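Local structure of HepC.19480.a.B1 (Helicobacter pylori, 6MTZ) at residues L224-L229 against D239-N244; N280-Q285 against D290-V295. The protein is of unknown function but probably acts as a metal-dependent phosphoesterase of the DHH/DHHA1 family. All blocks are in the same frame, centred on the assembly; numbering follows the deposited sequence.

In the fold
Contacts 1 and 2 follow one another along the chain without overlapping, their centres about 19 Å apart. Contact 1 lies in a helical part of the chain and joins helix 213-228 to helix 238-251; contact 2 packs helix 276-285 on strand 291-295 of the mixed sheet. The two share no element, yet helix 238-251 bridges them: its Asn244, within contact 1, rests on Leu281 and Gln285 of contact 2. Both are largely buried. In contact 1 an isoleucine meets a leucine and the methylene chain of a lysine, with a water nearby; in contact 2 aromatic rings and a leucine line the helix-sheet interface, and neither contact has a direct hydrogen bond across it.

Contact 1: residues L224-L229 against D239-N244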
loop_
_atom_site.group_PDB
_atom_site.type_symbol
_atom_site.label_atom_id
_atom_site.label_comp_id
_atom_site.label_asym_id
_atom_site.label_seq_id
_atom_site.Cartn_x
_atom_site.Cartn_y
_atom_site.Cartn_z
ATOM N N LEU A 224 -9.534 -17.652 3.879
ATOM C CA LEU A 224 -10.111 -16.311 3.792
ATOM C C LEU A 224 -9.369 -15.443 2.784
ATOM O O LEU A 224 -9.993 -14.687 2.033
ATOM C CB LEU A 224 -10.106 -15.625 5.165
ATOM C CG LEU A 224 -11.038 -16.176 6.239
ATOM C CD1 LEU A 224 -10.887 -15.344 7.534
ATOM C CD2 LEU A 224 -12.490 -16.177 5.743
ATOM N N LYS A 225 -8.036 -15.520 2.770
ATOM C CA LYS A 225 -7.261 -14.727 1.820
ATOM C C LYS A 225 -7.592 -15.111 0.386
ATOM O O LYS A 225 -7.724 -14.237 -0.482
ATOM C CB LYS A 225 -5.760 -14.898 2.076
ATOM C CG LYS A 225 -5.283 -14.414 3.451
ATOM C CD LYS A 225 -3.784 -14.751 3.637
ATOM C CE LYS A 225 -2.925 -14.004 2.607
ATOM N NZ LYS A 225 -1.438 -14.159 2.880
ATOM N N LYS A 226 -7.679 -16.415 0.111
ATOM C CA LYS A 226 -8.025 -16.872 -1.231
ATOM C C LYS A 226 -9.371 -16.309 -1.664
ATOM O O LYS A 226 -9.550 -15.931 -2.828
ATOM C CB LYS A 226 -8.063 -18.405 -1.288
ATOM C CG LYS A 226 -6.718 -19.080 -1.351
ATOM C CD LYS A 226 -6.917 -20.566 -1.703
ATOM C CE LYS A 226 -5.628 -21.251 -2.046
ATOM N NZ LYS A 226 -5.804 -22.690 -2.378
ATOM N N ILE A 227 -10.326 -16.237 -0.734
ATOM C CA ILE A 227 -11.646 -15.725 -1.073
ATOM C C ILE A 227 -11.606 -14.214 -1.239
ATOM O O ILE A 227 -12.214 -13.665 -2.166
ATOM C CB ILE A 227 -12.671 -16.157 -0.012
ATOM C CG1 ILE A 227 -12.943 -17.654 -0.151
ATOM C CG2 ILE A 227 -13.972 -15.401 -0.174
ATOM C CD1 ILE A 227 -13.677 -18.201 0.996
ATOM N N ALA A 228 -10.887 -13.517 -0.359
ATOM C CA ALA A 228 -10.829 -12.060 -0.486
ATOM C C ALA A 228 -10.159 -11.652 -1.792
ATOM O O ALA A 228 -10.439 -10.572 -2.324
ATOM C CB ALA A 228 -10.089 -11.451 0.704
ATOM N N LEU A 229 -9.294 -12.509 -2.337
ATOM C CA LEU A 229 -8.639 -12.184 -3.599
ATOM C C LEU A 229 -9.509 -12.490 -4.812
ATOM O O LEU A 229 -9.044 -12.306 -5.941
ATOM C CB LEU A 229 -7.318 -12.938 -3.720
ATOM C CG LEU A 229 -6.173 -12.464 -2.831
ATOM C CD1 LEU A 229 -5.104 -13.525 -2.827
ATOM C CD2 LEU A 229 -5.618 -11.137 -3.341
ATOM N N ASP A 239 -1.070 -19.333 -5.728
ATOM C CA ASP A 239 -0.233 -18.688 -6.735
ATOM C C ASP A 239 -1.024 -18.378 -8.007
ATOM O O ASP A 239 -0.791 -17.339 -8.631
ATOM C CB ASP A 239 1.033 -19.525 -7.026
ATOM C CG ASP A 239 0.728 -20.984 -7.373
ATOM O OD1 ASP A 239 0.279 -21.244 -8.504
ATOM O OD2 ASP A 239 0.956 -21.880 -6.525
ATOM N N ASN A 240 -2.011 -19.199 -8.376
ATOM C CA ASN A 240 -2.835 -18.783 -9.513
ATOM C C ASN A 240 -3.888 -17.755 -9.125
ATOM O O ASN A 240 -4.248 -16.905 -9.948
ATOM C CB ASN A 240 -3.483 -19.991 -10.181
ATOM C CG ASN A 240 -2.467 -20.836 -10.907
ATOM O OD1 ASN A 240 -1.474 -20.320 -11.419
ATOM N ND2 ASN A 240 -2.683 -22.138 -10.927
ATOM N N ILE A 241 -4.401 -17.809 -7.895
ATOM C CA ILE A 241 -5.370 -16.804 -7.469
ATOM C C ILE A 241 -4.719 -15.428 -7.415
ATOM O O ILE A 241 -5.300 -14.438 -7.879
ATOM C CB ILE A 241 -5.980 -17.201 -6.120
ATOM C CG1 ILE A 241 -6.833 -18.467 -6.319
ATOM C CG2 ILE A 241 -6.805 -16.034 -5.513
ATOM C CD1 ILE A 241 -7.230 -19.107 -5.015
ATOM N N SER A 242 -3.497 -15.350 -6.876
ATOM C CA SER A 242 -2.805 -14.066 -6.780
ATOM C C SER A 242 -2.466 -13.519 -8.161
ATOM O O SER A 242 -2.703 -12.339 -8.446
ATOM C CB SER A 242 -1.530 -14.217 -5.941
ATOM O OG SER A 242 -0.693 -13.081 -6.083
ATOM N N SER A 243 -1.880 -14.357 -9.031
ATOM C CA SER A 243 -1.490 -13.860 -10.352
ATOM C C SER A 243 -2.715 -13.483 -11.172
ATOM O O SER A 243 -2.694 -12.478 -11.884
ATOM C CB SER A 243 -0.622 -14.888 -11.089
ATOM O OG SER A 243 -1.115 -16.207 -10.922
ATOM N N ASN A 244 -3.816 -14.221 -11.021
ATOM C CA ASN A 244 -5.041 -13.860 -11.726
ATOM C C ASN A 244 -5.612 -12.541 -11.232
ATOM O O ASN A 244 -6.020 -11.696 -12.037
ATOM C CB ASN A 244 -6.075 -14.969 -11.601
ATOM C CG ASN A 244 -6.509 -15.468 -12.945
ATOM O OD1 ASN A 244 -7.299 -14.814 -13.633
ATOM N ND2 ASN A 244 -5.966 -16.607 -13.356
HETATM O O HOH W 1 -8.339 -14.213 -8.623
#
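Ile241 faces helix 213-228 and uses two branches on two partners. Its CD1 lies against the aliphatic part of Lys226, reaching CD at 3.6 Å and CG at 3.7 Å, with CB and CE only slightly farther away. The two side chains cross at about a right angle, and one methyl is thus spread over four methylene carbons. The other methyl, CG2, meets Leu229 CB at 3.6 Å and also lies 3.8 Å from the backbone atom Lys226 O. The first torsion of Ile241 (chi1 -67°) divides the work: CG2 stands anti to the backbone N, while CG1 is anti to the carbonyl carbon and carries CD1 to the lysine. Lys226 can offer so long an apolar flank because its chain runs extended beyond CG; its NZ passes the isoleucine and is hydrogen-bonded to Glu236 O in the connecting loop. Leu229 follows directly on the last turn of the helix, where its N still bonds to Lys225 O. Its CB points toward helix 238-251, and its side chain is flanked by Tyr196, Leu184 and Met238. No direct hydrogen bond spans the gap, but a water lies 3.1 Å from Ile241 O and is linked only weakly to Leu229 O. Next to Ile241, Ser242 OG bonds to Glu183 O. The arrangement is the packing of two consecutive helices joined by a short loop, and it seats the start of helix 238-251 on the helical region before the mixed-sheet domain, consistent with the two-domain architecture of DHH/DHHA1 proteins.

Contact 2: residues N280-Q285 against D290-V295; sequences NLFLTQ and DFYIDV
Phe282 and Leu283 on helix 276-285 face Tyr292 and the start of strand 291-295, within the beta-alpha-beta unit formed by strand 264-270, this helix and strand 291-295. The segments run roughly antiparallel, with their axes 8.7 Å apart at closest approach. Both aromatic side chains have CG anti to the backbone N (chi1 -179° in Phe282), and from facing backbones this extends the two rings toward a common place. They form an offset edge-to-face pair, the edge of Tyr292 turned to the face of Phe282, with ring centroids 6.0 Å apart and planes at 65°. The nearest atoms, Phe282 CD1 and Tyr292 CD2, are 4.2 Å apart, and CD1 comes in near the plane of the tyrosine ring. Tyr292 OH is hydrogen-bonded to Ser269 OG on the neighbouring strand, which would limit the swing of the ring. Phe282 has further aromatic company in Phe267 of strand 264-270 and, edge-to-face, in Phe289 of the loop leading to strand 291-295, and the pair therefore belongs to a small aromatic cluster. The CB of Phe291 points away from the helix, and its side chain packs on Lys264 and Leu303; this in-and-out alternation with Tyr292 is that of a regular strand. Asp290, just before the strand, has its OD2 bonded to Lys265 N. Leu283 takes a different first torsion, CG anti to the carbonyl carbon (chi1 -66°), and its two methyls divide between side chain and backbone. CD1 stands 4.3 Å from Tyr292 CB, whereas Leu283 CD2 lies over the face of the Phe291 peptide, 4.0 Å from Phe291 O.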
loop_
_atom_site.group_PDB
_atom_site.type_symbol
_atom_site.label_atom_id
_atom_site.label_comp_id
_atom_site.label_asym_id
_atom_site.label_seq_id
_atom_site.Cartn_x
_atom_site.Cartn_y
_atom_site.Cartn_z
ATOM N N ASN A 280 3.473 -14.757 -17.649
ATOM C CA ASN A 280 2.924 -15.801 -18.506
ATOM C C ASN A 280 1.411 -15.655 -18.634
ATOM O O ASN A 280 0.864 -15.738 -19.738
ATOM C CB ASN A 280 3.291 -17.184 -17.963
ATOM C CG ASN A 280 2.967 -18.307 -18.950
ATOM O OD1 ASN A 280 3.722 -18.549 -19.888
ATOM N ND2 ASN A 280 1.841 -18.991 -18.741
ATOM N N LEU A 281 0.724 -15.402 -17.518
ATOM C CA LEU A 281 -0.726 -15.222 -17.561
ATOM C C LEU A 281 -1.110 -13.925 -18.268
ATOM O O LEU A 281 -2.068 -13.904 -19.047
ATOM C CB LEU A 281 -1.293 -15.248 -16.144
ATOM C CG LEU A 281 -2.802 -15.143 -16.004
ATOM C CD1 LEU A 281 -3.501 -16.267 -16.805
ATOM C CD2 LEU A 281 -3.157 -15.219 -14.531
ATOM N N PHE A 282 -0.382 -12.829 -18.015
ATOM C CA PHE A 282 -0.720 -11.575 -18.682
ATOM C C PHE A 282 -0.583 -11.713 -20.189
ATOM O O PHE A 282 -1.445 -11.261 -20.953
ATOM C CB PHE A 282 0.166 -10.416 -18.205
ATOM C CG PHE A 282 -0.193 -9.108 -18.866
ATOM C CD1 PHE A 282 0.382 -8.736 -20.067
ATOM C CD2 PHE A 282 -1.170 -8.288 -18.317
ATOM C CE1 PHE A 282 0.016 -7.552 -20.688
ATOM C CE2 PHE A 282 -1.543 -7.110 -18.934
ATOM C CZ PHE A 282 -0.956 -6.746 -20.122
ATOM N N LEU A 283 0.530 -12.293 -20.633
ATOM C CA LEU A 283 0.772 -12.423 -22.061
ATOM C C LEU A 283 -0.238 -13.352 -22.714
ATOM O O LEU A 283 -0.643 -13.113 -23.857
ATOM C CB LEU A 283 2.203 -12.904 -22.294
ATOM C CG LEU A 283 3.245 -11.871 -21.858
ATOM C CD1 LEU A 283 4.668 -12.432 -21.864
ATOM C CD2 LEU A 283 3.158 -10.623 -22.735
ATOM N N THR A 284 -0.695 -14.384 -22.004
ATOM C CA THR A 284 -1.730 -15.245 -22.569
ATOM C C THR A 284 -3.050 -14.491 -22.712
ATOM O O THR A 284 -3.680 -14.515 -23.777
ATOM C CB THR A 284 -1.913 -16.497 -21.710
ATOM O OG1 THR A 284 -0.676 -17.218 -21.636
ATOM C CG2 THR A 284 -2.968 -17.394 -22.312
ATOM N N GLN A 285 -3.481 -13.810 -21.647
ATOM C CA GLN A 285 -4.736 -13.065 -21.678
ATOM C C GLN A 285 -4.676 -11.856 -22.609
ATOM O O GLN A 285 -5.727 -11.362 -23.036
ATOM C CB GLN A 285 -5.110 -12.598 -20.264
ATOM C CG GLN A 285 -5.452 -13.695 -19.254
ATOM C CD GLN A 285 -5.704 -13.129 -17.856
ATOM O OE1 GLN A 285 -5.429 -11.959 -17.590
ATOM N NE2 GLN A 285 -6.229 -13.958 -16.963
ATOM N N ASP A 290 4.034 -8.425 -26.706
ATOM C CA ASP A 290 5.139 -9.316 -27.038
ATOM C C ASP A 290 6.039 -9.643 -25.862
ATOM O O ASP A 290 6.649 -10.718 -25.852
ATOM C CB ASP A 290 5.991 -8.694 -28.134
ATOM C CG ASP A 290 5.176 -8.356 -29.336
ATOM O OD1 ASP A 290 4.595 -9.298 -29.914
ATOM O OD2 ASP A 290 5.069 -7.157 -29.663
ATOM N N PHE A 291 6.171 -8.746 -24.886
ATOM C CA PHE A 291 6.997 -9.062 -23.735
ATOM C C PHE A 291 6.458 -8.350 -22.514
ATOM O O PHE A 291 5.611 -7.456 -22.594
ATOM C CB PHE A 291 8.470 -8.708 -23.973
ATOM C CG PHE A 291 8.726 -7.246 -24.166
ATOM C CD1 PHE A 291 8.500 -6.644 -25.400
ATOM C CD2 PHE A 291 9.217 -6.473 -23.117
ATOM C CE1 PHE A 291 8.752 -5.287 -25.592
ATOM C CE2 PHE A 291 9.468 -5.112 -23.286
ATOM C CZ PHE A 291 9.236 -4.514 -24.525
ATOM N N TYR A 292 6.962 -8.781 -21.372
ATOM C CA TYR A 292 6.635 -8.206 -20.088
ATOM C C TYR A 292 7.948 -7.794 -19.449
ATOM O O TYR A 292 8.948 -8.510 -19.563
ATOM C CB TYR A 292 5.868 -9.221 -19.216
ATOM C CG TYR A 292 5.286 -8.633 -17.957
ATOM C CD1 TYR A 292 6.087 -8.388 -16.854
ATOM C CD2 TYR A 292 3.936 -8.315 -17.871
ATOM C CE1 TYR A 292 5.567 -7.838 -15.701
ATOM C CE2 TYR A 292 3.407 -7.761 -16.724
ATOM C CZ TYR A 292 4.233 -7.529 -15.640
ATOM O OH TYR A 292 3.735 -6.979 -14.488
ATOM N N ILE A 293 7.964 -6.623 -18.816
ATOM C CA ILE A 293 9.183 -6.124 -18.195
ATOM C C ILE A 293 8.822 -5.521 -16.842
ATOM O O ILE A 293 7.888 -4.720 -16.739
ATOM C CB ILE A 293 9.909 -5.116 -19.108
ATOM C CG1 ILE A 293 11.155 -4.551 -18.422
ATOM C CG2 ILE A 293 8.969 -3.991 -19.573
ATOM C CD1 ILE A 293 12.030 -3.717 -19.347
ATOM N N ASP A 294 9.526 -5.953 -15.800
ATOM C CA ASP A 294 9.392 -5.409 -14.456
ATOM C C ASP A 294 10.742 -4.865 -14.008
ATOM O O ASP A 294 11.783 -5.489 -14.241
ATOM C CB ASP A 294 8.893 -6.476 -13.468
ATOM C CG ASP A 294 8.646 -5.924 -12.078
ATOM O OD1 ASP A 294 7.619 -5.236 -11.865
ATOM O OD2 ASP A 294 9.478 -6.191 -11.192
ATOM N N VAL A 295 10.718 -3.689 -13.386
ATOM C CA VAL A 295 11.902 -3.056 -12.818
ATOM C C VAL A 295 11.664 -2.856 -11.328
ATOM O O VAL A 295 10.535 -2.603 -10.896
ATOM C CB VAL A 295 12.206 -1.704 -13.502
ATOM C CG1 VAL A 295 13.590 -1.202 -13.112
ATOM C CG2 VAL A 295 12.076 -1.840 -15.011
#